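Local coordinates for hydrolase (Thermococcus thioreducens, PDB 6IAH), which is a magnesium-binding phosphatase of the haloacid dehalogenase superfamily with diverse substrate specificity, possibly including phosphoglycolate, at residues 56-61 / 101-106; 125-130 / 159-164. Where two conformers were deposited one is given. Residue numbers count along the deposited sequence, not the author numbering.

Contact 1 (56-61 / 101-106)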
loop_
_atom_site.group_PDB
_atom_site.type_symbol
_atom_site.label_atom_id
_atom_site.label_comp_id
_atom_site.label_asym_id
_atom_site.label_seq_id
_atom_site.Cartn_x
_atom_site.Cartn_y
_atom_site.Cartn_z
ATOM N N ASP A 56 -1.284 3.379 -8.331
ATOM C CA ASP A 56 -2.134 4.600 -8.180
ATOM C C ASP A 56 -1.885 5.662 -9.282
ATOM O O ASP A 56 -2.660 6.589 -9.393
ATOM C CB ASP A 56 -1.960 5.184 -6.797
ATOM C CG ASP A 56 -2.670 4.384 -5.721
ATOM O OD1 ASP A 56 -3.642 3.643 -6.007
ATOM O OD2 ASP A 56 -2.263 4.505 -4.555
ATOM N N PHE A 57 -0.795 5.568 -10.053
ATOM C CA PHE A 57 -0.623 6.388 -11.271
ATOM C C PHE A 57 -1.734 6.042 -12.295
ATOM O O PHE A 57 -2.329 6.901 -12.935
ATOM C CB PHE A 57 0.740 6.155 -11.990
ATOM C CG PHE A 57 1.949 6.122 -11.082
ATOM C CD1 PHE A 57 2.115 7.073 -10.084
ATOM C CD2 PHE A 57 2.959 5.187 -11.285
ATOM C CE1 PHE A 57 3.238 7.070 -9.248
ATOM C CE2 PHE A 57 4.094 5.187 -10.478
ATOM C CZ PHE A 57 4.240 6.127 -9.461
ATOM N N LYS A 58 -2.052 4.758 -12.375
ATOM C CA LYS A 58 -3.101 4.258 -13.259
ATOM C C LYS A 58 -4.464 4.600 -12.710
ATOM O O LYS A 58 -5.336 4.932 -13.468
ATOM C CB LYS A 58 -2.990 2.743 -13.473
ATOM C CG LYS A 58 -1.674 2.269 -14.080
ATOM C CD LYS A 58 -1.514 2.924 -15.417
ATOM C CE LYS A 58 -0.151 2.689 -16.057
ATOM N NZ LYS A 58 0.282 1.272 -15.979
ATOM N N VAL A 59 -4.622 4.530 -11.407
ATOM C CA VAL A 59 -5.895 4.918 -10.802
ATOM C C VAL A 59 -6.092 6.407 -11.067
ATOM O O VAL A 59 -7.188 6.786 -11.427
ATOM C CB VAL A 59 -5.989 4.645 -9.283
ATOM C CG1 VAL A 59 -7.370 5.096 -8.709
ATOM C CG2 VAL A 59 -5.847 3.156 -8.976
ATOM N N SER A 60 -5.037 7.224 -10.905
ATOM C CA SER A 60 -5.130 8.674 -11.137
ATOM C C SER A 60 -5.564 8.917 -12.585
ATOM O O SER A 60 -6.491 9.703 -12.858
ATOM C CB SER A 60 -3.798 9.377 -10.834
ATOM O OG SER A 60 -3.383 9.224 -9.480
ATOM N N GLU A 61 -4.927 8.227 -13.525
ATOM C CA GLU A 61 -5.284 8.351 -14.929
ATOM C C GLU A 61 -6.742 8.085 -15.275
ATOM O O GLU A 61 -7.364 8.867 -16.006
ATOM C CB GLU A 61 -4.366 7.447 -15.819
ATOM C CG GLU A 61 -4.640 7.612 -17.292
ATOM C CD GLU A 61 -3.708 6.646 -18.128
ATOM O OE1 GLU A 61 -2.824 6.064 -17.532
ATOM O OE2 GLU A 61 -3.899 6.497 -19.335
ATOM N N ILE A 101 1.926 11.619 -15.405
ATOM C CA ILE A 101 1.180 11.387 -14.194
ATOM C C ILE A 101 2.074 10.938 -13.058
ATOM O O ILE A 101 1.918 11.368 -11.920
ATOM C CB ILE A 101 0.044 10.391 -14.419
ATOM C CG1 ILE A 101 -1.045 11.099 -15.197
ATOM C CG2 ILE A 101 -0.532 9.915 -13.069
ATOM C CD1 ILE A 101 -2.148 10.236 -15.730
ATOM N N GLU A 102 3.005 10.058 -13.379
ATOM C CA GLU A 102 3.904 9.537 -12.403
ATOM C C GLU A 102 4.779 10.602 -11.784
ATOM O O GLU A 102 4.991 10.580 -10.574
ATOM C CB GLU A 102 4.760 8.468 -13.069
ATOM C CG GLU A 102 5.907 7.976 -12.244
ATOM C CD GLU A 102 6.511 6.759 -12.900
ATOM O OE1 GLU A 102 5.734 5.875 -13.252
ATOM O OE2 GLU A 102 7.727 6.737 -13.094
ATOM N N ARG A 103 5.257 11.538 -12.585
ATOM C CA ARG A 103 6.072 12.603 -12.115
ATOM C C ARG A 103 5.261 13.477 -11.156
ATOM O O ARG A 103 5.764 13.871 -10.075
ATOM C CB ARG A 103 6.637 13.431 -13.285
ATOM C CG ARG A 103 7.784 14.279 -12.848
ATOM C CD ARG A 103 8.169 15.385 -13.798
ATOM N NE ARG A 103 9.312 16.123 -13.247
ATOM C CZ ARG A 103 10.130 16.913 -13.937
ATOM N NH1 ARG A 103 9.931 17.126 -15.235
ATOM N NH2 ARG A 103 11.169 17.494 -13.326
ATOM N N VAL A 104 4.023 13.756 -11.520
ATOM C CA VAL A 104 3.169 14.619 -10.649
ATOM C C VAL A 104 2.783 13.849 -9.347
ATOM O O VAL A 104 2.892 14.381 -8.246
ATOM C CB VAL A 104 1.913 15.062 -11.383
ATOM C CG1 VAL A 104 0.883 15.663 -10.407
ATOM C CG2 VAL A 104 2.252 16.040 -12.505
ATOM N N PHE A 105 2.410 12.578 -9.475
ATOM C CA PHE A 105 2.058 11.794 -8.297
ATOM C C PHE A 105 3.231 11.770 -7.305
ATOM O O PHE A 105 3.061 11.967 -6.096
ATOM C CB PHE A 105 1.624 10.378 -8.693
ATOM C CG PHE A 105 1.008 9.579 -7.573
ATOM C CD1 PHE A 105 1.790 9.083 -6.535
ATOM C CD2 PHE A 105 -0.349 9.332 -7.540
ATOM C CE1 PHE A 105 1.210 8.352 -5.506
ATOM C CE2 PHE A 105 -0.919 8.573 -6.543
ATOM C CZ PHE A 105 -0.139 8.081 -5.522
ATOM N N ASN A 106 4.425 11.440 -7.800
ATOM C CA ASN A 106 5.550 11.324 -6.937
ATOM C C ASN A 106 5.939 12.686 -6.284
ATOM O O ASN A 106 6.387 12.730 -5.121
ATOM C CB ASN A 106 6.761 10.715 -7.678
ATOM C CG ASN A 106 6.662 9.206 -7.857
ATOM O OD1 ASN A 106 5.948 8.511 -7.157
ATOM N ND2 ASN A 106 7.412 8.695 -8.811
#
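Start with Phe57, which gives up 122 Å² to the other helix, more than any other residue here. Its CA-to-CB bond runs sideways, but the ring then swings in and settles as a knob in the hole made by Ile101, Glu102, Phe105 and Asn106. Glu102 lays its aliphatic part over one face of that ring: CG of Glu102 is 3.9 Å from the Phe57 centroid and 19° off the ring normal, a CH-pi contact. At the ring edge, Phe57 CD1 meets Phe105 CB at 3.6 Å. The same edge turns toward the face of Phe105 in an offset edge-to-face pair, centroids 5.3 Å apart and planes at 84°.

Ile101, one turn before Phe105 and next with 76 Å² covered, points toward helix 56-68. Its CG2 lies 3.5 Å from Phe57 O, and its CD1 reaches 3.6 Å from Glu61 CB; the Glu61 carboxylate itself is paired with Arg89. Phe105 takes the other end, with CE2 3.6 Å from Asp56 CB and CD2 3.6 Å from Ser60 OG. That hydroxyl donates to Asp56 O within its own helix (OG to O, 2.7 Å), so it stays hydrogen-bonded while it lies at the edge of the Phe105 ring.

No hydrogen bond links the two segments. Their axes come within 9.5 Å and their directions differ by 108°, so the helices cross steeply. Helix 17-32 also meets this interface, through Thr22 and Thr25. A single knob in a hole joins two helices of the all-helical cap here, as in HAD phosphatases whose cap is inserted soon after the first strand of the Rossmann-like core.

Contact 2 (125-130 / 159-164)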
loop_
_atom_site.group_PDB
_atom_site.type_symbol
_atom_site.label_atom_id
_atom_site.label_comp_id
_atom_site.label_asym_id
_atom_site.label_seq_id
_atom_site.Cartn_x
_atom_site.Cartn_y
_atom_site.Cartn_z
ATOM N N TRP A 125 3.687 11.643 2.171
ATOM C CA TRP A 125 4.132 10.528 2.987
ATOM C C TRP A 125 4.308 10.915 4.494
ATOM O O TRP A 125 4.163 10.066 5.370
ATOM C CB TRP A 125 5.420 9.880 2.424
ATOM C CG TRP A 125 6.647 10.689 2.680
ATOM C CD1 TRP A 125 7.138 11.731 1.908
ATOM C CD2 TRP A 125 7.626 10.484 3.722
ATOM N NE1 TRP A 125 8.293 12.222 2.457
ATOM C CE2 TRP A 125 8.626 11.483 3.560
ATOM C CE3 TRP A 125 7.719 9.614 4.802
ATOM C CZ2 TRP A 125 9.735 11.584 4.422
ATOM C CZ3 TRP A 125 8.788 9.740 5.674
ATOM C CH2 TRP A 125 9.787 10.706 5.476
ATOM N N LYS A 126 4.566 12.189 4.769
ATOM C CA LYS A 126 4.828 12.622 6.121
ATOM C C LYS A 126 3.537 12.772 6.940
ATOM O O LYS A 126 3.626 12.985 8.135
ATOM C CB LYS A 126 5.726 13.888 6.102
ATOM C CG LYS A 126 7.015 13.643 5.295
ATOM C CD LYS A 126 8.021 14.789 5.305
ATOM C CE LYS A 126 7.378 16.186 5.354
ATOM N NZ LYS A 126 6.609 16.628 4.143
ATOM N N LYS A 127 2.357 12.628 6.323
ATOM C CA LYS A 127 1.098 12.544 7.086
ATOM C C LYS A 127 0.818 11.129 7.620
ATOM O O LYS A 127 -0.118 10.957 8.368
ATOM C CB LYS A 127 -0.068 12.999 6.252
ATOM C CG LYS A 127 -0.002 14.494 5.884
ATOM C CD LYS A 127 -1.383 14.908 5.404
ATOM C CE LYS A 127 -1.406 16.251 4.699
ATOM N NZ LYS A 127 -0.826 17.288 5.579
ATOM N N GLU A 128 1.619 10.122 7.204
ATOM C CA GLU A 128 1.511 8.744 7.712
ATOM C C GLU A 128 2.033 8.736 9.179
ATOM O O GLU A 128 2.954 9.542 9.552
ATOM C CB GLU A 128 2.323 7.791 6.821
ATOM C CG GLU A 128 1.797 7.734 5.389
ATOM C CD GLU A 128 2.614 6.899 4.425
ATOM O OE1 GLU A 128 3.532 6.236 4.923
ATOM O OE2 GLU A 128 2.324 6.897 3.174
ATOM N N ARG A 129 1.455 7.853 10.000
ATOM C CA ARG A 129 1.715 7.825 11.436
ATOM C C ARG A 129 2.005 6.412 11.867
ATOM O O ARG A 129 1.378 5.458 11.361
ATOM C CB ARG A 129 0.452 8.278 12.177
ATOM C CG ARG A 129 0.204 9.754 12.006
ATOM C CD ARG A 129 -0.824 10.342 12.965
ATOM N NE ARG A 129 -1.880 9.431 13.454
ATOM C CZ ARG A 129 -3.070 9.840 13.945
ATOM N NH1 ARG A 129 -3.391 11.140 14.007
ATOM N NH2 ARG A 129 -3.968 8.948 14.373
ATOM N N PRO A 130 2.911 6.252 12.834
ATOM C CA PRO A 130 3.196 4.898 13.314
ATOM C C PRO A 130 1.999 4.342 14.099
ATOM O O PRO A 130 1.302 5.103 14.804
ATOM C CB PRO A 130 4.433 5.105 14.193
ATOM C CG PRO A 130 4.332 6.501 14.660
ATOM C CD PRO A 130 3.764 7.250 13.510
ATOM N N LEU A 159 11.491 4.888 4.033
ATOM C CA LEU A 159 10.538 5.876 4.613
ATOM C C LEU A 159 9.724 5.302 5.793
ATOM O O LEU A 159 9.540 5.974 6.824
ATOM C CB LEU A 159 9.556 6.438 3.559
ATOM C CG LEU A 159 10.170 7.122 2.315
ATOM C CD1 LEU A 159 9.064 7.537 1.356
ATOM C CD2 LEU A 159 11.033 8.290 2.736
ATOM N N ALA A 160 9.211 4.078 5.626
ATOM C CA ALA A 160 8.504 3.411 6.696
ATOM C C ALA A 160 9.362 3.257 7.964
ATOM O O ALA A 160 8.876 3.505 9.050
ATOM C CB ALA A 160 8.020 2.064 6.240
ATOM N N GLU A 161 10.615 2.815 7.791
ATOM C CA GLU A 161 11.549 2.790 8.890
ATOM C C GLU A 161 11.766 4.129 9.608
ATOM O O GLU A 161 11.935 4.159 10.818
ATOM C CB GLU A 161 12.887 2.251 8.441
ATOM C CG GLU A 161 12.764 0.816 8.054
ATOM C CD GLU A 161 14.015 0.281 7.398
ATOM O OE1 GLU A 161 14.773 1.062 6.782
ATOM O OE2 GLU A 161 14.246 -0.924 7.528
ATOM N N ARG A 162 11.694 5.242 8.884
ATOM C CA ARG A 162 11.702 6.564 9.501
ATOM C C ARG A 162 10.464 6.824 10.313
ATOM O O ARG A 162 10.537 7.333 11.441
ATOM C CB ARG A 162 11.845 7.663 8.453
ATOM C CG ARG A 162 13.194 7.590 7.707
ATOM C CD ARG A 162 13.233 8.816 6.808
ATOM N NE ARG A 162 14.047 8.627 5.632
ATOM C CZ ARG A 162 14.038 9.495 4.614
ATOM N NH1 ARG A 162 13.370 10.631 4.675
ATOM N NH2 ARG A 162 14.750 9.255 3.582
ATOM N N ILE A 163 9.332 6.456 9.765
ATOM C CA ILE A 163 8.043 6.722 10.437
ATOM C C ILE A 163 7.943 5.915 11.742
ATOM O O ILE A 163 7.480 6.413 12.727
ATOM C CB ILE A 163 6.856 6.391 9.491
ATOM C CG1 ILE A 163 6.806 7.406 8.338
ATOM C CG2 ILE A 163 5.492 6.421 10.213
ATOM C CD1 ILE A 163 6.110 6.930 7.125
ATOM N N ILE A 164 8.365 4.641 11.666
ATOM C CA ILE A 164 8.293 3.689 12.764
ATOM C C ILE A 164 9.363 3.957 13.811
ATOM O O ILE A 164 9.093 3.895 15.000
ATOM C CB ILE A 164 8.422 2.234 12.231
ATOM C CG1 ILE A 164 7.193 1.890 11.391
ATOM C CG2 ILE A 164 8.582 1.216 13.368
ATOM C CD1 ILE A 164 7.365 0.747 10.428
#
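Trp125 and Ile163 carry this contact, and their rotamers explain how. With chi1 near +75° (p) and chi2 at -86°, Trp125 swings its indole across to the helix, so that Leu159 CD2 lies over the face of the six-membered ring, 3.8 Å from its centroid and just 7° off the normal: a CH-pi contact. Leu159 reaches there in an m,t conformation. Ile163, also m,t, sends CD1 to the indole edge, 3.9 Å from Trp125 CE3, and to 3.5 Å from Glu128 OE1, while its CG2 packs 3.8 Å from Pro130 CD. One isoleucine thus spans the 3-10 turn and the strand that follows it.

Arg162 is extended beyond its chi1 of -64°, bringing NH1 to 3.7 Å from Trp125 CH2, but its guanidinium is held by salt bridges to Glu158 and Glu113. Glu128, likewise stretched out (chi2 175°), turns its carboxylate to Tyr109, Ser17 and Arg152. No hydrogen bond joins the two segments.

Around them, helix 100-110 touches Trp125 through Tyr109 and Leu159 through Leu110, and strand 129-130 pairs antiparallel with strand 12-13, whose Ile12 packs on Ile163 and Ile164 of helix 154-164.

Contact 1 closes before contact 2 opens along the chain, and helix 100-110 ties them together: its 101-106 part packs in contact 1, while Tyr109 and Leu110 at its end touch contact 2. Their centres are 21 Å apart and their nearest atoms about 7 Å, so they do not touch. Asp8, which binds magnesium together with Asp6 and Asp199, gives a common reference. In contact 1 the side chain of Asp56, salt-bridged to Arg48, is about 8 Å from that of Asp8. Contact 2 comes closer, with the Glu128 side chain about 5 Å from that of Asp8; the side chain of Arg129 is also about 7 Å from a bound magnesium.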